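Local coordinates for WbbZ protein (Klebsiella pneumoniae subsp. pneumoniae NTUH-K2044, PDB 6X1L) that is of unknown function but belongs to the polysaccharide pyruvyl transferase family and probably adds pyruvyl groups to sugars of a surface polysaccharide, at residues Asn76-Leu81 and Thr105-Ser110; Asp111-Asn116 and Leu136-Asn141; Cys124-Thr129 and Asn251-Asn256. All coordinates share one frame; numbering follows the deposited sequence.

Contact 1: Asn76-Leu81 and Thr105-Ser110; sequences NLIEGL and TIRGYS
Glu79 and Tyr109 touch at one end of a single parallel beta bridge between two loops, those that follow strands 67-71 and 98-104 of the six-stranded parallel sheet. The bridge pairs Ile78 with Arg107 and shows the parallel pattern in its smallest form: one residue bonded through both its N-H and its carbonyl. Arg107 N donates to Leu77 O over 2.9 Å, in the plane of that carbonyl. In return Glu79 N gives a nearly straight bond (173°) to Arg107 O. Beside these bonds Ile78 and Arg107 lie side by side and point the same way, Ile78 CG2 resting 4.0 Å from Arg107 CB. Leu77 is the centre of an inverse gamma turn, closed by Ile78 N to Asn76 O.

Glu79 then covers the phenol. Its CB stands 3.6 Å from the centroid of the Tyr109 ring, over the centre of one face, a CH-pi contact. CG, anti to the backbone N (chi1 -176°), continues over the ring near Tyr109 CE1 and CD1. Leu77 meets the same ring at its edge, through its carbonyl carbon. The carboxylate is turned only 13° from the ring plane. Where Tyr109 stands before helix 110-115, its backbone N reaches Glu79 OE2 at a short 2.6 Å, from above the carboxylate plane.

Further out, several partners fix these groups. Tyr109 OH is hydrogen-bonded to Tyr82 O, and its ring stacks with His86. The Arg107 guanidinium, with Thr105 CG2 over one face, bonds the carbonyl of Tyr248 through NE, and Thr129 OG1 holds both Arg107 NH1 and Ile106 N.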
# COMPACT_ATOMS: atom_id res chain seq x y z
N ASN A 76 -8.58 18.31 5.65
CA ASN A 76 -9.12 17.87 6.93
C ASN A 76 -9.83 19.00 7.67
O ASN A 76 -10.73 18.73 8.48
CB ASN A 76 -8.00 17.28 7.79
CG ASN A 76 -8.53 16.52 8.99
OD1 ASN A 76 -8.74 17.09 10.06
ND2 ASN A 76 -8.76 15.22 8.81
N LEU A 77 -9.45 20.25 7.42
CA LEU A 77 -10.02 21.40 8.13
C LEU A 77 -11.38 21.76 7.54
O LEU A 77 -11.57 22.79 6.89
CB LEU A 77 -9.06 22.58 8.09
CG LEU A 77 -7.71 22.35 8.76
CD1 LEU A 77 -6.83 23.59 8.64
CD2 LEU A 77 -7.91 21.96 10.21
N ILE A 78 -12.36 20.90 7.80
CA ILE A 78 -13.72 21.08 7.31
C ILE A 78 -14.67 20.95 8.49
O ILE A 78 -14.95 19.84 8.96
CB ILE A 78 -14.08 20.07 6.21
CG1 ILE A 78 -13.20 20.32 4.98
CG2 ILE A 78 -15.56 20.18 5.86
CD1 ILE A 78 -13.48 19.38 3.84
N GLU A 79 -15.19 22.09 8.96
CA GLU A 79 -16.08 22.10 10.10
C GLU A 79 -17.37 21.35 9.78
O GLU A 79 -17.94 21.50 8.69
CB GLU A 79 -16.38 23.54 10.52
CG GLU A 79 -17.24 23.67 11.77
CD GLU A 79 -17.32 25.09 12.28
OE1 GLU A 79 -17.76 25.28 13.43
OE2 GLU A 79 -16.94 26.02 11.53
N GLY A 80 -17.82 20.54 10.73
CA GLY A 80 -18.94 19.65 10.50
C GLY A 80 -18.57 18.33 9.87
O GLY A 80 -19.45 17.47 9.71
N LEU A 81 -17.30 18.13 9.51
CA LEU A 81 -16.84 16.87 8.93
C LEU A 81 -15.71 16.27 9.76
O LEU A 81 -15.91 15.20 10.35
CB LEU A 81 -16.40 17.07 7.48
CG LEU A 81 -17.40 16.73 6.38
CD1 LEU A 81 -16.69 16.55 5.05
CD2 LEU A 81 -18.19 15.47 6.74
N THR A 105 -7.65 22.75 1.51
CA THR A 105 -9.06 23.09 1.36
C THR A 105 -9.64 23.25 2.75
O THR A 105 -9.56 22.33 3.57
CB THR A 105 -9.81 22.01 0.58
OG1 THR A 105 -9.48 22.09 -0.82
CG2 THR A 105 -11.32 22.16 0.74
N ILE A 106 -10.19 24.43 3.03
CA ILE A 106 -10.68 24.80 4.36
C ILE A 106 -12.14 25.21 4.24
O ILE A 106 -12.50 25.97 3.33
CB ILE A 106 -9.84 25.94 4.97
CG1 ILE A 106 -8.37 25.53 5.07
CG2 ILE A 106 -10.38 26.33 6.33
CD1 ILE A 106 -7.46 26.65 5.51
N ARG A 107 -12.97 24.70 5.14
CA ARG A 107 -14.39 25.05 5.18
C ARG A 107 -14.77 25.33 6.62
O ARG A 107 -14.58 24.48 7.49
CB ARG A 107 -15.26 23.92 4.61
CG ARG A 107 -14.96 23.57 3.15
CD ARG A 107 -15.40 24.67 2.20
NE ARG A 107 -15.23 24.28 0.80
CZ ARG A 107 -14.16 24.57 0.07
NH1 ARG A 107 -13.17 25.28 0.58
NH2 ARG A 107 -14.09 24.16 -1.19
N GLY A 108 -15.31 26.53 6.87
CA GLY A 108 -15.72 26.84 8.22
C GLY A 108 -14.54 27.06 9.13
O GLY A 108 -13.46 27.49 8.71
N TYR A 109 -14.74 26.76 10.42
CA TYR A 109 -13.75 27.04 11.46
C TYR A 109 -13.33 28.51 11.43
O TYR A 109 -12.16 28.85 11.56
CB TYR A 109 -12.54 26.12 11.34
CG TYR A 109 -12.83 24.67 11.68
CD1 TYR A 109 -13.61 24.34 12.78
CD2 TYR A 109 -12.34 23.63 10.90
CE1 TYR A 109 -13.88 23.02 13.10
CE2 TYR A 109 -12.60 22.31 11.21
CZ TYR A 109 -13.37 22.01 12.31
OH TYR A 109 -13.64 20.70 12.63
N SER A 110 -14.32 29.39 11.27
CA SER A 110 -14.02 30.82 11.17
C SER A 110 -13.44 31.36 12.47
O SER A 110 -12.61 32.27 12.44
CB SER A 110 -15.28 31.59 10.78
OG SER A 110 -16.36 31.30 11.64

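Contact 2: Asp111-Asn116 and Leu136-Asn141; sequences DLFINN and LNYEPN
Phe113 and Tyr138 cross at about a right angle, and the meeting joins two consecutive beta-alpha units of the parallel sheet: helix 110-115, which leads into strand 120-124, and the loop after helix 127-135, which leads into strand 144-146. The tyrosine comes in with its hydroxyl foremost. Both rings are met edge-on: Tyr138 OH lies near the plane of the Phe113 ring at its rim, while the backbone carbonyl of Phe113 lies near the plane of the tyrosine ring. Neither ring offers a face to the other, and the pair illustrates how an aromatic side chain can bind a helix by a hydrogen bond to a backbone carbonyl instead of by stacking.

Phe113 CB points toward the loop, 3.9 Å from Leu136 CD1; CG is anti to the carbonyl carbon (chi1 -69°), and the ring leads away, meeting Phe120. Leu136 uses its two methyls separately. CD1 takes the phenylalanine, and CD2 packs 4.1 Å from Ile114 CD1, those two side chains again crossing at about a right angle.

The Tyr138 side chain also touches Phe120 and Val122 of strand 120-124 and Ile133. The polar link is a hydrogen bond from Tyr138 OH to Phe113 O, 2.5 Å long, with the hydroxyl oxygen tilted 18° from the carbonyl plane.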
# COMPACT_ATOMS: atom_id res chain seq x y z
N ASP A 111 -13.87 30.82 13.61
CA ASP A 111 -13.32 31.26 14.89
C ASP A 111 -11.83 30.96 15.00
O ASP A 111 -11.08 31.76 15.58
CB ASP A 111 -14.08 30.59 16.04
CG ASP A 111 -13.62 31.07 17.41
OD1 ASP A 111 -13.06 32.18 17.51
OD2 ASP A 111 -13.82 30.33 18.40
N LEU A 112 -11.37 29.84 14.43
CA LEU A 112 -9.96 29.49 14.52
C LEU A 112 -9.09 30.48 13.74
O LEU A 112 -8.03 30.89 14.22
CB LEU A 112 -9.74 28.07 14.00
CG LEU A 112 -8.29 27.57 14.06
CD1 LEU A 112 -7.85 27.39 15.51
CD2 LEU A 112 -8.13 26.28 13.28
N PHE A 113 -9.54 30.89 12.55
CA PHE A 113 -8.69 31.71 11.70
C PHE A 113 -8.78 33.20 12.04
O PHE A 113 -7.80 33.93 11.85
CB PHE A 113 -9.03 31.46 10.23
CG PHE A 113 -8.65 30.09 9.76
CD1 PHE A 113 -7.35 29.82 9.34
CD2 PHE A 113 -9.57 29.05 9.78
CE1 PHE A 113 -6.99 28.55 8.93
CE2 PHE A 113 -9.21 27.78 9.36
CZ PHE A 113 -7.92 27.53 8.94
N ILE A 114 -9.92 33.65 12.56
CA ILE A 114 -10.02 35.05 12.99
C ILE A 114 -9.16 35.30 14.23
O ILE A 114 -8.45 36.30 14.31
CB ILE A 114 -11.49 35.43 13.23
CG1 ILE A 114 -12.24 35.48 11.90
CG2 ILE A 114 -11.59 36.77 13.96
CD1 ILE A 114 -13.75 35.55 12.04
N ASN A 115 -9.20 34.38 15.19
CA ASN A 115 -8.50 34.60 16.46
C ASN A 115 -7.02 34.24 16.41
O ASN A 115 -6.32 34.50 17.39
CB ASN A 115 -9.19 33.81 17.57
CG ASN A 115 -10.46 34.49 18.07
OD1 ASN A 115 -10.52 35.72 18.15
ND2 ASN A 115 -11.47 33.70 18.39
N ASN A 116 -6.53 33.67 15.31
CA ASN A 116 -5.12 33.33 15.18
C ASN A 116 -4.51 33.97 13.94
O ASN A 116 -3.55 33.45 13.37
CB ASN A 116 -4.91 31.82 15.16
CG ASN A 116 -5.49 31.13 16.38
OD1 ASN A 116 -4.90 31.14 17.45
ND2 ASN A 116 -6.66 30.52 16.21
N LEU A 136 -11.89 36.77 5.69
CA LEU A 136 -11.65 36.90 7.13
C LEU A 136 -10.57 37.92 7.44
O LEU A 136 -9.93 37.84 8.50
CB LEU A 136 -11.30 35.53 7.73
CG LEU A 136 -12.33 34.43 7.50
CD1 LEU A 136 -11.89 33.11 8.14
CD2 LEU A 136 -13.67 34.86 8.05
N ASN A 137 -10.33 38.86 6.52
CA ASN A 137 -9.37 39.95 6.64
C ASN A 137 -7.92 39.48 6.56
O ASN A 137 -7.01 40.22 6.95
CB ASN A 137 -9.60 40.75 7.92
CG ASN A 137 -9.65 42.24 7.67
OD1 ASN A 137 -9.82 42.68 6.53
ND2 ASN A 137 -9.50 43.02 8.72
N TYR A 138 -7.67 38.27 6.06
CA TYR A 138 -6.31 37.88 5.74
C TYR A 138 -5.81 38.65 4.53
O TYR A 138 -6.57 38.99 3.62
CB TYR A 138 -6.23 36.37 5.48
CG TYR A 138 -6.16 35.55 6.74
CD1 TYR A 138 -7.27 35.41 7.56
CD2 TYR A 138 -4.98 34.92 7.11
CE1 TYR A 138 -7.21 34.66 8.71
CE2 TYR A 138 -4.91 34.16 8.27
CZ TYR A 138 -6.03 34.04 9.06
OH TYR A 138 -5.96 33.29 10.22
N GLU A 139 -4.51 38.93 4.51
CA GLU A 139 -3.95 39.82 3.50
C GLU A 139 -3.27 39.01 2.41
O GLU A 139 -2.24 38.37 2.68
CB GLU A 139 -2.95 40.79 4.13
CG GLU A 139 -2.23 41.66 3.12
CD GLU A 139 -1.73 42.95 3.74
OE1 GLU A 139 -2.04 43.20 4.93
OE2 GLU A 139 -1.04 43.71 3.04
N PRO A 140 -3.79 39.02 1.18
CA PRO A 140 -3.16 38.23 0.11
C PRO A 140 -1.70 38.60 -0.08
O PRO A 140 -1.32 39.77 -0.01
CB PRO A 140 -4.00 38.58 -1.13
CG PRO A 140 -5.32 39.01 -0.58
CD PRO A 140 -5.00 39.71 0.72
N ASN A 141 -0.88 37.58 -0.32
CA ASN A 141 0.56 37.67 -0.52
C ASN A 141 1.32 38.06 0.74
O ASN A 141 2.52 38.37 0.66
CB ASN A 141 0.92 38.61 -1.67
CG ASN A 141 0.65 37.99 -3.03
OD1 ASN A 141 0.67 36.77 -3.18
ND2 ASN A 141 0.40 38.83 -4.02

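Contact 3: Cys124-Thr129 and Asn251-Asn256; sequences CRENIT and NEAVYN
At the N-cap of helix 127-135, Glu126 lies against Ala253 and Val254 of helix 250-259, so that the start of one helix abuts the flank of another. Glu126 CB sits 3.3 Å from Ala253 O; the chain bends at chi2 (80°), and CD stays alongside the alanine methyl. The methyl of Ala253 touches CG, CD and OE1 of this folded glutamate. From the first turn of the capped helix Ile128 reaches the same methyl, its CD1 3.8 Å from Ala253 CB. Val254 CG2 meets the same glutamate 3.8 Å from Glu126 CG, with the two side chains at about a right angle.

No hydrogen bond joins the segments. They meet by van der Waals packing, and the contact bridges the two parallel sheets: helix 127-135 follows strand 120-124 of the six-stranded sheet, whereas helix 250-259 connects strands 240-243 and 266-268 of the four-stranded one. Such a two-sheet build is consistent with the GT-B-like fold to which the family is assigned.

The carboxylate of Glu126 caps its own helix and also bonds Thr105 outside it. OE1 accepts from Thr129 N at 2.8 Å, a nearly straight bond (168°) made on the syn side of the carboxylate, 28° out of its plane. OE2 accepts from Thr129 OG1 over 2.6 Å and is the oxygen bonded to Thr105 OG1, so each oxygen of the buried carboxylate is gripped and its rotation is fixed. Arg125, extended from CG to NE, crosses Val254 obliquely. Its NE passes 4.0 Å from Val254 CG2 and is hydrogen-bonded to Thr105 OG1, while NH1 forms a salt bridge with Asp149 OD1.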
# COMPACT_ATOMS: atom_id res chain seq x y z
N CYS A 124 -3.82 28.14 0.14
CA CYS A 124 -5.09 27.61 -0.32
C CYS A 124 -4.90 26.94 -1.68
O CYS A 124 -4.23 27.49 -2.56
CB CYS A 124 -6.13 28.73 -0.43
SG CYS A 124 -6.13 29.84 1.00
N ARG A 125 -5.48 25.75 -1.84
CA ARG A 125 -5.30 24.99 -3.06
C ARG A 125 -6.44 25.18 -4.06
O ARG A 125 -6.46 24.49 -5.09
CB ARG A 125 -5.12 23.50 -2.74
CG ARG A 125 -6.33 22.81 -2.14
CD ARG A 125 -5.98 21.35 -1.79
NE ARG A 125 -7.15 20.61 -1.34
CZ ARG A 125 -7.11 19.35 -0.91
NH1 ARG A 125 -5.95 18.70 -0.88
NH2 ARG A 125 -8.22 18.75 -0.51
N GLU A 126 -7.38 26.08 -3.79
CA GLU A 126 -8.39 26.45 -4.78
C GLU A 126 -8.98 27.80 -4.40
O GLU A 126 -8.68 28.37 -3.35
CB GLU A 126 -9.48 25.38 -4.91
CG GLU A 126 -9.67 24.48 -3.69
CD GLU A 126 -10.50 25.13 -2.61
OE1 GLU A 126 -11.06 26.22 -2.86
OE2 GLU A 126 -10.60 24.54 -1.51
N ASN A 127 -9.84 28.31 -5.29
CA ASN A 127 -10.33 29.68 -5.20
C ASN A 127 -11.37 29.87 -4.11
O ASN A 127 -11.54 30.99 -3.60
CB ASN A 127 -10.93 30.12 -6.54
CG ASN A 127 -9.89 30.68 -7.49
OD1 ASN A 127 -9.07 31.51 -7.10
ND2 ASN A 127 -9.93 30.22 -8.73
N ILE A 128 -12.11 28.81 -3.76
CA ILE A 128 -13.14 28.94 -2.73
C ILE A 128 -12.50 29.14 -1.37
O ILE A 128 -12.91 30.00 -0.59
CB ILE A 128 -14.07 27.72 -2.76
CG1 ILE A 128 -14.77 27.61 -4.11
CG2 ILE A 128 -15.09 27.81 -1.63
CD1 ILE A 128 -15.85 26.56 -4.16
N THR A 129 -11.47 28.35 -1.06
CA THR A 129 -10.74 28.53 0.19
C THR A 129 -10.03 29.88 0.22
O THR A 129 -10.02 30.56 1.24
CB THR A 129 -9.75 27.38 0.39
OG1 THR A 129 -10.47 26.16 0.55
CG2 THR A 129 -8.89 27.61 1.62
N ASN A 251 -14.13 18.55 -4.48
CA ASN A 251 -13.57 18.13 -5.76
C ASN A 251 -13.69 19.24 -6.81
O ASN A 251 -12.72 19.55 -7.51
CB ASN A 251 -14.26 16.85 -6.24
CG ASN A 251 -13.89 15.64 -5.41
OD1 ASN A 251 -12.99 15.70 -4.58
ND2 ASN A 251 -14.59 14.53 -5.64
N GLU A 252 -14.88 19.84 -6.93
CA GLU A 252 -15.12 20.80 -8.00
C GLU A 252 -14.17 22.00 -7.92
O GLU A 252 -13.70 22.49 -8.96
CB GLU A 252 -16.58 21.26 -7.97
CG GLU A 252 -16.96 22.15 -9.15
CD GLU A 252 -18.43 22.55 -9.14
OE1 GLU A 252 -19.20 21.99 -8.33
OE2 GLU A 252 -18.82 23.43 -9.95
N ALA A 253 -13.87 22.47 -6.71
CA ALA A 253 -13.03 23.66 -6.58
C ALA A 253 -11.59 23.38 -6.99
O ALA A 253 -10.94 24.22 -7.61
CB ALA A 253 -13.09 24.20 -5.15
N VAL A 254 -11.07 22.20 -6.65
CA VAL A 254 -9.71 21.87 -7.07
C VAL A 254 -9.66 21.66 -8.58
O VAL A 254 -8.68 22.04 -9.24
CB VAL A 254 -9.18 20.64 -6.30
CG1 VAL A 254 -7.82 20.22 -6.82
CG2 VAL A 254 -9.11 20.93 -4.81
N TYR A 255 -10.72 21.08 -9.15
CA TYR A 255 -10.77 20.87 -10.59
C TYR A 255 -10.73 22.20 -11.34
O TYR A 255 -9.99 22.36 -12.31
CB TYR A 255 -12.03 20.09 -10.97
CG TYR A 255 -12.26 20.05 -12.47
CD1 TYR A 255 -11.62 19.10 -13.26
CD2 TYR A 255 -13.10 20.96 -13.09
CE1 TYR A 255 -11.81 19.07 -14.63
CE2 TYR A 255 -13.30 20.93 -14.46
CZ TYR A 255 -12.66 19.98 -15.22
OH TYR A 255 -12.85 19.95 -16.58
N ASN A 256 -11.55 23.16 -10.90
CA ASN A 256 -11.62 24.44 -11.60
C ASN A 256 -10.30 25.20 -11.53
O ASN A 256 -9.94 25.90 -12.48
CB ASN A 256 -12.75 25.30 -11.03
CG ASN A 256 -14.12 24.78 -11.42
OD1 ASN A 256 -14.31 24.23 -12.50
ND2 ASN A 256 -15.10 24.96 -10.54

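Following the chain, contact 1 closes first, when 105-110 returns to 76-81 after helix 84-92 and strand 98-104. Contact 2 opens at once, at Asp111. Before it closes at 136-141, contact 3 has opened at 124-129, and that waits for 251-256, far along the chain; contacts 2 and 3 therefore cross, while contact 1 precedes both in series. Contacts 1 and 2 tie loops and a helix that connect strands of the six-stranded sheet, and meet through Ile106 and Phe113. Contact 3 reaches the helix between the last two strands of the four-stranded sheet. Thr105 joins contacts 1 and 3, whereas contacts 2 and 3 come no nearer than about 7 Å between nearest atoms.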